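Local coordinates for uncharacterized protein (Bacteroides fragilis, PDB 3EWL) that is of unknown function but carries a C-terminal thioredoxin-like domain whose CxxC pair at a helix start would be consistent with a thiol-disulfide redox role, at residues D9-T14 and N19-R24; Y35-S40 and R75-T80; D98-T101 and D106-A109; I113-L116 and V122-K125. All blocks are in the same frame, centred on the assembly; numbering follows the deposited sequence.

Interaction 1: D9-T14 and N19-R24; sequences DFTYVT and NSRMSR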
loop_
_atom_site.group_PDB
_atom_site.type_symbol
_atom_site.label_atom_id
_atom_site.label_comp_id
_atom_site.label_asym_id
_atom_site.label_seq_id
_atom_site.Cartn_x
_atom_site.Cartn_y
_atom_site.Cartn_z
ATOM N N ASP A 9 7.793 -9.125 -4.847
ATOM C CA ASP A 9 8.188 -8.992 -3.464
ATOM C C ASP A 9 9.295 -7.945 -3.321
ATOM O O ASP A 9 10.103 -7.721 -4.247
ATOM C CB ASP A 9 8.628 -10.366 -2.939
ATOM C CG ASP A 9 8.526 -10.484 -1.428
ATOM O OD1 ASP A 9 7.941 -9.563 -0.791
ATOM O OD2 ASP A 9 9.040 -11.507 -0.872
ATOM N N PHE A 10 9.313 -7.287 -2.172
ATOM C CA PHE A 10 10.338 -6.286 -1.829
ATOM C C PHE A 10 10.425 -6.158 -0.314
ATOM O O PHE A 10 9.528 -6.608 0.417
ATOM C CB PHE A 10 9.968 -4.906 -2.409
ATOM C CG PHE A 10 8.577 -4.481 -2.075
ATOM C CD1 PHE A 10 8.319 -3.679 -0.958
ATOM C CD2 PHE A 10 7.511 -4.877 -2.877
ATOM C CE1 PHE A 10 7.018 -3.294 -0.648
ATOM C CE2 PHE A 10 6.180 -4.503 -2.553
ATOM C CZ PHE A 10 5.953 -3.711 -1.451
ATOM N N THR A 11 11.480 -5.500 0.155
ATOM C CA THR A 11 11.616 -5.246 1.578
ATOM C C THR A 11 11.243 -3.798 1.889
ATOM O O THR A 11 11.195 -2.949 0.982
ATOM C CB THR A 11 13.051 -5.516 2.048
ATOM O OG1 THR A 11 13.948 -4.754 1.239
ATOM C CG2 THR A 11 13.388 -7.027 1.886
ATOM N N TYR A 12 11.008 -3.504 3.164
ATOM C CA TYR A 12 10.695 -2.143 3.586
ATOM C C TYR A 12 11.052 -2.004 5.043
ATOM O O TYR A 12 11.210 -3.012 5.751
ATOM C CB TYR A 12 9.208 -1.800 3.362
ATOM C CG TYR A 12 8.270 -2.680 4.123
ATOM C CD1 TYR A 12 7.815 -2.309 5.391
ATOM C CD2 TYR A 12 7.823 -3.905 3.588
ATOM C CE1 TYR A 12 6.961 -3.140 6.128
ATOM C CE2 TYR A 12 6.967 -4.762 4.325
ATOM C CZ TYR A 12 6.548 -4.366 5.585
ATOM O OH TYR A 12 5.714 -5.168 6.298
ATOM N N VAL A 13 11.175 -0.757 5.489
ATOM C CA VAL A 13 11.327 -0.454 6.904
ATOM C C VAL A 13 10.198 0.461 7.332
ATOM O O VAL A 13 9.653 1.234 6.516
ATOM C CB VAL A 13 12.713 0.148 7.239
ATOM C CG1 VAL A 13 12.890 1.536 6.594
ATOM C CG2 VAL A 13 12.929 0.153 8.782
ATOM N N THR A 14 9.787 0.309 8.586
ATOM C CA THR A 14 8.858 1.250 9.179
ATOM C C THR A 14 9.603 2.164 10.140
ATOM O O THR A 14 10.774 1.940 10.506
ATOM C CB THR A 14 7.712 0.563 9.933
ATOM O OG1 THR A 14 8.228 -0.009 11.138
ATOM C CG2 THR A 14 7.099 -0.518 9.094
ATOM N N ASN A 19 12.135 -4.171 9.767
ATOM C CA ASN A 19 12.363 -4.513 8.368
ATOM C C ASN A 19 11.622 -5.781 8.076
ATOM O O ASN A 19 11.691 -6.740 8.855
ATOM C CB ASN A 19 13.836 -4.775 8.078
ATOM C CG ASN A 19 14.615 -3.513 7.760
ATOM O OD1 ASN A 19 14.653 -2.575 8.559
ATOM N ND2 ASN A 19 15.281 -3.505 6.605
ATOM N N SER A 20 10.902 -5.806 6.970
ATOM C CA SER A 20 10.258 -7.042 6.577
ATOM C C SER A 20 10.072 -7.105 5.067
ATOM O O SER A 20 10.266 -6.111 4.349
ATOM C CB SER A 20 8.908 -7.235 7.306
ATOM O OG SER A 20 8.506 -8.612 7.301
ATOM N N ARG A 21 9.713 -8.295 4.604
ATOM C CA ARG A 21 9.366 -8.514 3.227
ATOM C C ARG A 21 7.845 -8.443 3.144
ATOM O O ARG A 21 7.149 -8.877 4.047
ATOM C CB ARG A 21 9.873 -9.882 2.792
ATOM C CG ARG A 21 10.758 -9.846 1.583
ATOM C CD ARG A 21 11.853 -10.889 1.682
ATOM N NE ARG A 21 12.676 -10.836 0.470
ATOM C CZ ARG A 21 12.754 -11.811 -0.440
ATOM N NH1 ARG A 21 13.527 -11.657 -1.504
ATOM N NH2 ARG A 21 12.085 -12.955 -0.288
HETATM N N MSE A 22 7.345 -7.869 2.063
HETATM C CA MSE A 22 5.911 -7.798 1.833
HETATM C C MSE A 22 5.266 -9.170 1.952
HETATM O O MSE A 22 4.183 -9.300 2.533
HETATM C CB MSE A 22 5.619 -7.176 0.471
HETATM C CG MSE A 22 4.144 -7.007 0.201
HETATM SE SE MSE A 22 3.455 -8.506 -0.844
HETATM C CE MSE A 22 4.165 -7.802 -2.554
ATOM N N SER A 23 5.918 -10.185 1.390
ATOM C CA SER A 23 5.339 -11.532 1.290
ATOM C C SER A 23 5.149 -12.121 2.677
ATOM O O SER A 23 4.352 -13.019 2.831
ATOM C CB SER A 23 6.216 -12.478 0.455
ATOM O OG SER A 23 7.532 -12.541 0.993
ATOM N N ARG A 24 5.863 -11.596 3.668
ATOM C CA ARG A 24 5.793 -12.105 5.030
ATOM C C ARG A 24 4.593 -11.566 5.781
ATOM O O ARG A 24 4.301 -12.026 6.902
ATOM C CB ARG A 24 7.059 -11.753 5.829
ATOM C CG ARG A 24 8.334 -12.247 5.174
ATOM C CD ARG A 24 8.595 -13.679 5.493
ATOM N NE ARG A 24 9.685 -13.792 6.463
ATOM C CZ ARG A 24 10.975 -13.891 6.143
ATOM N NH1 ARG A 24 11.364 -13.893 4.863
ATOM N NH2 ARG A 24 11.880 -13.993 7.112
#
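One face of the Phe10 ring is covered by Met22, a selenomethionine, whose CB stands 4.2 Å from the ring centroid and 17° off its normal, a CH-pi contact offset toward the rim. The Arg21 guanidinium is met over one face by the Asp9 carboxylate, while the methyl CG2 of Thr11 lies at its edge. The backbone N of Met22 sits at the edge of the Tyr12 ring. These groups decorate a two-stranded antiparallel beta hairpin, 11-13 with 19-21, packed against strands 64-70 and 90-93 of the mixed sheet. Thr11 and Arg21 form a non-hydrogen-bonded pair on one face, as do Val13 and Asn19; Tyr12 and Ser20 are the hydrogen-bonded pair on the other, where Tyr12 packs on Leu67 and Ile69. Met22 N donates to Phe10 O at 3.0 Å in a nearly straight bond. Asp9 grips the 3-10 turn: with CG anti to its own N (chi1 -157°), the carboxylate reaches Ser23 with both oxygens. Asp9 OD2 lies 3.4 Å from Arg21 NH2, a salt bridge of charges alone. Ser23 N reaches Asp9 OD1 at 3.0 Å, and Ser23 OG donates to Asp9 OD2 at 2.6 Å, both from above the carboxylate plane.

Interaction 2: Y35-S40 and R75-T80; sequences YDPDCS and REEWAT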
loop_
_atom_site.group_PDB
_atom_site.type_symbol
_atom_site.label_atom_id
_atom_site.label_comp_id
_atom_site.label_asym_id
_atom_site.label_seq_id
_atom_site.Cartn_x
_atom_site.Cartn_y
_atom_site.Cartn_z
ATOM N N TYR A 35 2.771 5.735 -2.421
ATOM C CA TYR A 35 2.471 7.134 -2.171
ATOM C C TYR A 35 3.717 8.014 -2.094
ATOM O O TYR A 35 4.867 7.526 -2.081
ATOM C CB TYR A 35 1.640 7.257 -0.880
ATOM C CG TYR A 35 2.456 7.067 0.409
ATOM C CD1 TYR A 35 2.986 8.167 1.081
ATOM C CD2 TYR A 35 2.712 5.784 0.935
ATOM C CE1 TYR A 35 3.742 8.022 2.243
ATOM C CE2 TYR A 35 3.462 5.629 2.116
ATOM C CZ TYR A 35 3.969 6.764 2.759
ATOM O OH TYR A 35 4.685 6.664 3.932
ATOM N N ASP A 36 3.470 9.323 -2.006
ATOM C CA ASP A 36 4.520 10.265 -1.663
ATOM C C ASP A 36 4.094 11.092 -0.417
ATOM O O ASP A 36 2.926 11.459 -0.282
ATOM C CB ASP A 36 4.805 11.169 -2.890
ATOM C CG ASP A 36 5.987 12.065 -2.671
ATOM O OD1 ASP A 36 7.108 11.706 -3.095
ATOM O OD2 ASP A 36 5.786 13.111 -2.024
ATOM N N PRO A 37 5.043 11.416 0.480
ATOM C CA PRO A 37 4.673 12.196 1.651
ATOM C C PRO A 37 4.159 13.592 1.301
ATOM O O PRO A 37 3.490 14.220 2.138
ATOM C CB PRO A 37 5.989 12.310 2.446
ATOM C CG PRO A 37 7.088 11.935 1.472
ATOM C CD PRO A 37 6.468 11.018 0.493
ATOM N N ASP A 38 4.491 14.089 0.106
ATOM C CA ASP A 38 3.995 15.400 -0.336
ATOM C C ASP A 38 3.089 15.229 -1.549
ATOM O O ASP A 38 3.503 15.414 -2.691
ATOM C CB ASP A 38 5.151 16.377 -0.626
ATOM C CG ASP A 38 4.655 17.751 -1.123
ATOM O OD1 ASP A 38 3.448 18.079 -0.963
ATOM O OD2 ASP A 38 5.485 18.499 -1.673
ATOM N N CYS A 39 1.855 14.837 -1.312
ATOM C CA CYS A 39 0.977 14.495 -2.422
ATOM C C CYS A 39 -0.445 14.629 -1.972
ATOM O O CYS A 39 -0.936 13.750 -1.277
ATOM C CB CYS A 39 1.226 13.042 -2.845
ATOM S SG CYS A 39 0.078 12.478 -4.120
ATOM N N SER A 40 -1.108 15.705 -2.390
ATOM C CA SER A 40 -2.508 15.954 -2.016
ATOM C C SER A 40 -3.478 14.856 -2.507
ATOM O O SER A 40 -4.508 14.565 -1.842
ATOM C CB SER A 40 -2.957 17.327 -2.508
ATOM O OG SER A 40 -2.996 17.356 -3.920
ATOM N N ARG A 75 13.823 10.084 2.489
ATOM C CA ARG A 75 13.560 9.360 3.750
ATOM C C ARG A 75 13.182 10.263 4.970
ATOM O O ARG A 75 12.379 9.837 5.802
ATOM C CB ARG A 75 14.730 8.414 4.107
ATOM C CG ARG A 75 15.912 9.073 4.744
ATOM C CD ARG A 75 16.456 8.122 5.821
ATOM N NE ARG A 75 17.671 7.459 5.383
ATOM C CZ ARG A 75 18.219 6.372 5.927
ATOM N NH1 ARG A 75 19.336 5.901 5.384
ATOM N NH2 ARG A 75 17.665 5.731 6.957
ATOM N N GLU A 76 13.752 11.475 5.049
ATOM C CA GLU A 76 13.480 12.418 6.140
ATOM C C GLU A 76 12.048 12.918 6.108
ATOM O O GLU A 76 11.340 12.797 7.098
ATOM C CB GLU A 76 14.488 13.584 6.189
ATOM C CG GLU A 76 15.908 13.084 6.437
ATOM C CD GLU A 76 16.879 14.167 6.910
ATOM O OE1 GLU A 76 17.760 14.518 6.101
ATOM O OE2 GLU A 76 16.770 14.665 8.076
ATOM N N GLU A 77 11.619 13.435 4.959
ATOM C CA GLU A 77 10.240 13.850 4.741
ATOM C C GLU A 77 9.219 12.693 4.926
ATOM O O GLU A 77 8.170 12.861 5.537
ATOM C CB GLU A 77 10.126 14.384 3.322
ATOM C CG GLU A 77 9.056 15.436 3.124
ATOM C CD GLU A 77 9.645 16.852 2.910
ATOM O OE1 GLU A 77 10.088 17.490 3.909
ATOM O OE2 GLU A 77 9.650 17.332 1.735
ATOM N N TRP A 78 9.537 11.534 4.346
ATOM C CA TRP A 78 8.781 10.295 4.553
ATOM C C TRP A 78 8.532 10.005 6.036
ATOM O O TRP A 78 7.398 9.864 6.464
ATOM C CB TRP A 78 9.551 9.104 3.963
ATOM C CG TRP A 78 8.926 7.788 4.419
ATOM C CD1 TRP A 78 7.733 7.293 4.031
ATOM C CD2 TRP A 78 9.448 6.867 5.391
ATOM N NE1 TRP A 78 7.455 6.127 4.703
ATOM C CE2 TRP A 78 8.508 5.827 5.521
ATOM C CE3 TRP A 78 10.626 6.817 6.158
ATOM C CZ2 TRP A 78 8.699 4.737 6.381
ATOM C CZ3 TRP A 78 10.811 5.738 7.031
ATOM C CH2 TRP A 78 9.854 4.715 7.127
ATOM N N ALA A 79 9.614 9.923 6.805
ATOM C CA ALA A 79 9.534 9.669 8.253
ATOM C C ALA A 79 8.698 10.712 9.033
ATOM O O ALA A 79 7.826 10.360 9.843
ATOM C CB ALA A 79 10.931 9.574 8.835
ATOM N N THR A 80 8.951 11.984 8.795
ATOM C CA THR A 80 8.184 13.031 9.470
ATOM C C THR A 80 6.674 12.791 9.295
ATOM O O THR A 80 5.875 12.928 10.245
ATOM C CB THR A 80 8.588 14.423 8.919
ATOM O OG1 THR A 80 9.930 14.707 9.320
ATOM C CG2 THR A 80 7.686 15.551 9.471
HETATM O O HOH W 1 5.236 8.909 5.024
#
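Tyr35 reaches across to Trp78 with its phenol end. From CB, its CG lies between the backbone N and the carbonyl carbon (chi1 75°), which turns the ring toward helix 75-82. At the far end of the ring, Tyr35 CZ comes within 4.0 Å of Trp78 CD1, and the two side chains cross at about a right angle. The hydroxyl goes farther: Tyr35 OH arrives at the edge of the indole, near its plane, 2.9 Å from Trp78 NE1. A water in the plane of the tyrosine ring, 2.6 Å from Tyr35 OH, donates to Trp78 O at 2.8 Å, so the phenol is tied to the helix backbone as well as set against the indole. The loop 35-40 joins strand 29-34 to helix 40-50, the place where thioredoxin folds carry their CxxC motif; here Cys39, at the N-cap of that helix, and Cys42 fit the pattern and are probably its counterpart, with Tyr35 touching Cys42. Pro37 meets helix 75-82 with its ring, CB lying 3.8 Å from Glu77 O and CG 3.8 Å from Trp78 N. Just behind the proline, Asp36 OD2 accepts from Asp38 N at 2.7 Å in an Asx turn. Trp78 is buried, its ring meeting those of Tyr70 and Trp93 and its side chain touching Val91 and Val15.

Interaction 3: D98-T101 and D106-A109; sequences DIRT and DIRA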
loop_
_atom_site.group_PDB
_atom_site.type_symbol
_atom_site.label_atom_id
_atom_site.label_comp_id
_atom_site.label_asym_id
_atom_site.label_seq_id
_atom_site.Cartn_x
_atom_site.Cartn_y
_atom_site.Cartn_z
ATOM N N ASP A 98 14.821 -0.932 -4.685
ATOM C CA ASP A 98 14.672 -1.854 -5.832
ATOM C C ASP A 98 13.339 -1.754 -6.562
ATOM O O ASP A 98 13.252 -2.176 -7.722
ATOM C CB ASP A 98 14.914 -3.313 -5.426
ATOM C CG ASP A 98 14.184 -3.694 -4.121
ATOM O OD1 ASP A 98 14.243 -4.880 -3.737
ATOM O OD2 ASP A 98 13.566 -2.817 -3.465
ATOM N N ILE A 99 12.301 -1.227 -5.907
ATOM C CA ILE A 99 11.019 -1.013 -6.595
ATOM C C ILE A 99 11.201 -0.073 -7.800
ATOM O O ILE A 99 10.733 -0.353 -8.885
ATOM C CB ILE A 99 9.938 -0.478 -5.644
ATOM C CG1 ILE A 99 9.449 -1.610 -4.711
ATOM C CG2 ILE A 99 8.717 0.112 -6.461
ATOM C CD1 ILE A 99 8.613 -1.102 -3.560
ATOM N N ARG A 100 11.936 1.008 -7.608
ATOM C CA ARG A 100 12.267 1.889 -8.704
ATOM C C ARG A 100 13.380 1.311 -9.562
ATOM O O ARG A 100 13.208 1.203 -10.742
ATOM C CB ARG A 100 12.650 3.268 -8.181
ATOM C CG ARG A 100 11.478 4.013 -7.510
ATOM C CD ARG A 100 10.391 4.443 -8.516
ATOM N NE ARG A 100 9.577 5.546 -7.987
ATOM C CZ ARG A 100 8.365 5.853 -8.443
ATOM N NH1 ARG A 100 7.844 5.155 -9.458
ATOM N NH2 ARG A 100 7.667 6.843 -7.903
ATOM N N THR A 101 14.510 0.917 -8.992
ATOM C CA THR A 101 15.634 0.529 -9.854
ATOM C C THR A 101 15.363 -0.713 -10.690
ATOM O O THR A 101 15.899 -0.823 -11.763
ATOM C CB THR A 101 16.989 0.411 -9.110
ATOM O OG1 THR A 101 16.893 -0.583 -8.100
ATOM C CG2 THR A 101 17.350 1.730 -8.465
ATOM N N ASP A 106 4.681 -0.593 -11.790
ATOM C CA ASP A 106 4.601 0.576 -12.677
ATOM C C ASP A 106 3.908 1.688 -11.888
ATOM O O ASP A 106 2.664 1.801 -11.863
ATOM C CB ASP A 106 3.841 0.247 -13.965
ATOM C CG ASP A 106 3.805 1.444 -14.967
ATOM O OD1 ASP A 106 4.583 2.419 -14.809
ATOM O OD2 ASP A 106 2.975 1.404 -15.905
ATOM N N ILE A 107 4.699 2.472 -11.177
ATOM C CA ILE A 107 4.079 3.494 -10.313
ATOM C C ILE A 107 4.020 4.781 -11.160
ATOM O O ILE A 107 4.922 5.642 -11.084
ATOM C CB ILE A 107 4.803 3.612 -8.928
ATOM C CG1 ILE A 107 4.597 2.322 -8.117
ATOM C CG2 ILE A 107 4.336 4.846 -8.120
ATOM C CD1 ILE A 107 5.634 2.101 -7.054
ATOM N N ARG A 108 2.968 4.867 -11.984
ATOM C CA ARG A 108 2.783 5.959 -12.952
ATOM C C ARG A 108 2.617 7.313 -12.273
ATOM O O ARG A 108 2.837 8.332 -12.894
ATOM C CB ARG A 108 1.514 5.765 -13.787
ATOM C CG ARG A 108 1.306 4.413 -14.382
ATOM C CD ARG A 108 0.111 4.492 -15.349
ATOM N NE ARG A 108 -1.238 4.580 -14.754
ATOM C CZ ARG A 108 -2.096 5.603 -14.899
ATOM N NH1 ARG A 108 -3.301 5.538 -14.337
ATOM N NH2 ARG A 108 -1.778 6.689 -15.591
ATOM N N ALA A 109 2.179 7.299 -11.019
ATOM C CA ALA A 109 1.674 8.483 -10.317
ATOM C C ALA A 109 1.511 8.096 -8.849
ATOM O O ALA A 109 1.557 6.904 -8.523
ATOM C CB ALA A 109 0.330 8.922 -10.888
HETATM O O HOH W 2 5.471 8.297 -9.068
#
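Ile99 and Ile107 make the tight, apolar half of this contact, with Ile99 CG2 resting 3.7 Å from Ile107 CD1. Both side chains leave the backbone toward the opposite segment and cross at a slant. Ile107 places CG1 anti to its carbonyl carbon (chi1 -67°), and the extended end of that branch carries CD1 to Ile99. Phe34 of strand 29-34 touches both isoleucines, and Phe10 and Leu104 add to the packing around Ile99, so this half belongs to the buried interior. The polar half is looser. Arg100 bends at chi2 and runs at about a right angle to Ile107, bringing NH1 to 3.5 Å from Ile107 CB. Its guanidinium presents an edge to Ile107 O, which lies near the plane; the bond from NH1 is straight (167°) but long and weak at 3.4 Å. A water bridges the same two residues: it accepts from Arg100 NH2 at 2.9 Å and gives a weak bond to Ile107 O. The stronger hold on the arginine lies elsewhere, in a salt bridge from NE to Asp72, which probably fixes the direction of the guanidinium. Ile107 is the centre of an inverse gamma turn in the connection between the short helix 98-101 and strand 112-116, the segment that in a thioredoxin-like fold leads into the antiparallel beta hairpin of the central sheet.

Interaction 4: I113-L116 and V122-K125; sequences IYLL and VILK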
loop_
_atom_site.group_PDB
_atom_site.type_symbol
_atom_site.label_atom_id
_atom_site.label_comp_id
_atom_site.label_asym_id
_atom_site.label_seq_id
_atom_site.Cartn_x
_atom_site.Cartn_y
_atom_site.Cartn_z
ATOM N N ILE A 113 -2.485 2.118 -6.579
ATOM C CA ILE A 113 -3.024 1.148 -5.688
ATOM C C ILE A 113 -3.117 -0.195 -6.420
ATOM O O ILE A 113 -3.561 -0.250 -7.597
ATOM C CB ILE A 113 -4.403 1.605 -5.258
ATOM C CG1 ILE A 113 -4.308 2.941 -4.510
ATOM C CG2 ILE A 113 -5.068 0.576 -4.355
ATOM C CD1 ILE A 113 -5.239 4.001 -5.063
ATOM N N TYR A 114 -2.748 -1.252 -5.701
ATOM C CA TYR A 114 -2.964 -2.629 -6.130
ATOM C C TYR A 114 -3.721 -3.387 -5.038
ATOM O O TYR A 114 -3.440 -3.222 -3.846
ATOM C CB TYR A 114 -1.605 -3.353 -6.391
ATOM C CG TYR A 114 -0.809 -2.902 -7.609
ATOM C CD1 TYR A 114 -0.515 -3.807 -8.638
ATOM C CD2 TYR A 114 -0.320 -1.608 -7.731
ATOM C CE1 TYR A 114 0.238 -3.431 -9.740
ATOM C CE2 TYR A 114 0.410 -1.225 -8.863
ATOM C CZ TYR A 114 0.669 -2.154 -9.858
ATOM O OH TYR A 114 1.388 -1.841 -10.990
ATOM N N LEU A 115 -4.657 -4.246 -5.431
ATOM C CA LEU A 115 -5.221 -5.198 -4.493
ATOM C C LEU A 115 -4.628 -6.608 -4.721
ATOM O O LEU A 115 -4.597 -7.098 -5.852
ATOM C CB LEU A 115 -6.736 -5.214 -4.620
ATOM C CG LEU A 115 -7.425 -6.057 -3.539
ATOM C CD1 LEU A 115 -7.125 -5.563 -2.138
ATOM C CD2 LEU A 115 -8.907 -5.985 -3.809
ATOM N N LEU A 116 -4.146 -7.243 -3.658
ATOM C CA LEU A 116 -3.611 -8.588 -3.777
ATOM C C LEU A 116 -4.513 -9.494 -2.966
ATOM O O LEU A 116 -5.104 -9.039 -1.974
ATOM C CB LEU A 116 -2.196 -8.698 -3.154
ATOM C CG LEU A 116 -1.237 -7.562 -3.391
ATOM C CD1 LEU A 116 0.084 -7.841 -2.706
ATOM C CD2 LEU A 116 -1.058 -7.340 -4.913
ATOM N N VAL A 122 -1.874 -10.512 -7.806
ATOM C CA VAL A 122 -2.451 -9.210 -8.129
ATOM C C VAL A 122 -3.883 -9.412 -8.657
ATOM O O VAL A 122 -4.077 -10.003 -9.728
ATOM C CB VAL A 122 -1.613 -8.453 -9.181
ATOM C CG1 VAL A 122 -2.344 -7.207 -9.619
ATOM C CG2 VAL A 122 -0.203 -8.111 -8.656
ATOM N N ILE A 123 -4.892 -9.008 -7.886
ATOM C CA ILE A 123 -6.273 -9.189 -8.347
ATOM C C ILE A 123 -6.853 -7.881 -8.888
ATOM O O ILE A 123 -7.708 -7.898 -9.753
ATOM C CB ILE A 123 -7.247 -9.907 -7.304
ATOM C CG1 ILE A 123 -7.362 -9.166 -6.007
ATOM C CG2 ILE A 123 -6.886 -11.383 -7.022
ATOM C CD1 ILE A 123 -8.529 -9.693 -5.144
ATOM N N LEU A 124 -6.398 -6.735 -8.383
ATOM C CA LEU A 124 -6.688 -5.471 -9.064
ATOM C C LEU A 124 -5.380 -4.732 -9.215
ATOM O O LEU A 124 -4.648 -4.551 -8.225
ATOM C CB LEU A 124 -7.706 -4.586 -8.311
ATOM C CG LEU A 124 -9.165 -5.006 -8.159
ATOM C CD1 LEU A 124 -9.913 -3.951 -7.331
ATOM C CD2 LEU A 124 -9.859 -5.173 -9.530
ATOM N N LYS A 125 -5.101 -4.310 -10.450
ATOM C CA LYS A 125 -3.861 -3.628 -10.811
ATOM C C LYS A 125 -4.050 -2.108 -11.032
ATOM O O LYS A 125 -4.921 -1.711 -11.783
ATOM C CB LYS A 125 -3.237 -4.290 -12.051
ATOM C CG LYS A 125 -2.380 -3.315 -12.870
ATOM C CD LYS A 125 -1.278 -3.944 -13.646
ATOM C CE LYS A 125 -0.334 -2.826 -14.063
ATOM N NZ LYS A 125 0.961 -3.412 -14.386
HETATM O O HOH W 3 3.675 -3.185 -12.566
#
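Tyr114 and Lys125 lie side by side and point the same way, across a beta hairpin whose strands 112-116 and 122-124 close one edge of the thioredoxin-like mixed sheet. Lys125 runs extended beyond CG, so its chain keeps pace with the phenol ring: CG passes near CE1, and Lys125 CE comes to 3.7 Å from Tyr114 OH. A water 3.1 Å from Tyr114 OH also takes a weak bond from Lys125 NZ. On the same ring Val122 CG1 comes in at the edge, 4.0 Å from Tyr114 CD1, while the ring of Tyr105 meets that of Tyr114 edge-to-face. Leu116 and Val122, a non-hydrogen-bonded pair, cross at an angle through their methyls CD2 and CG2, and both touch Ala7. The other face of the hairpin belongs to Leu115 and Leu124, whose CB atoms are 3.9 Å apart. Leu115 holds CG anti to its N (chi1 -172°), which carries CD2 to 4.0 Å from Ile123 CD1; Leu132 and Leu136 of helix 129-137 pack against this leucine too. Between the leucine pair and the Leu116-Val122 pair the register slips by one residue, a classic beta bulge, with Ile123 and Leu124 both facing Leu115. Leu115 N donates to Leu124 O, and in return Leu115 O accepts twice, from Ile123 N at 2.8 Å and from Leu124 N at 3.1 Å.

In the fold
The four contacts follow one another in series along the chain. Interaction 1 touches each of the others: Val13 O lies 3.5 Å from Trp78 CH2 of interaction 2, Phe10 CD1 packs 3.7 Å from Ile99 CD1 of interaction 3, and Met22 SE is 3.9 Å from Leu116 CD1 of interaction 4. Interactions 3 and 4 meet where Asp106 N approaches Tyr114 OH. Interaction 2, which holds Cys39 of the probable CxxC site, is centred about 23 Å from the centre of interaction 4, on the opposite side of the chain's centre. Interaction 3 lies about 16 Å from interaction 2 between centres, with nearest atoms about 6 Å apart.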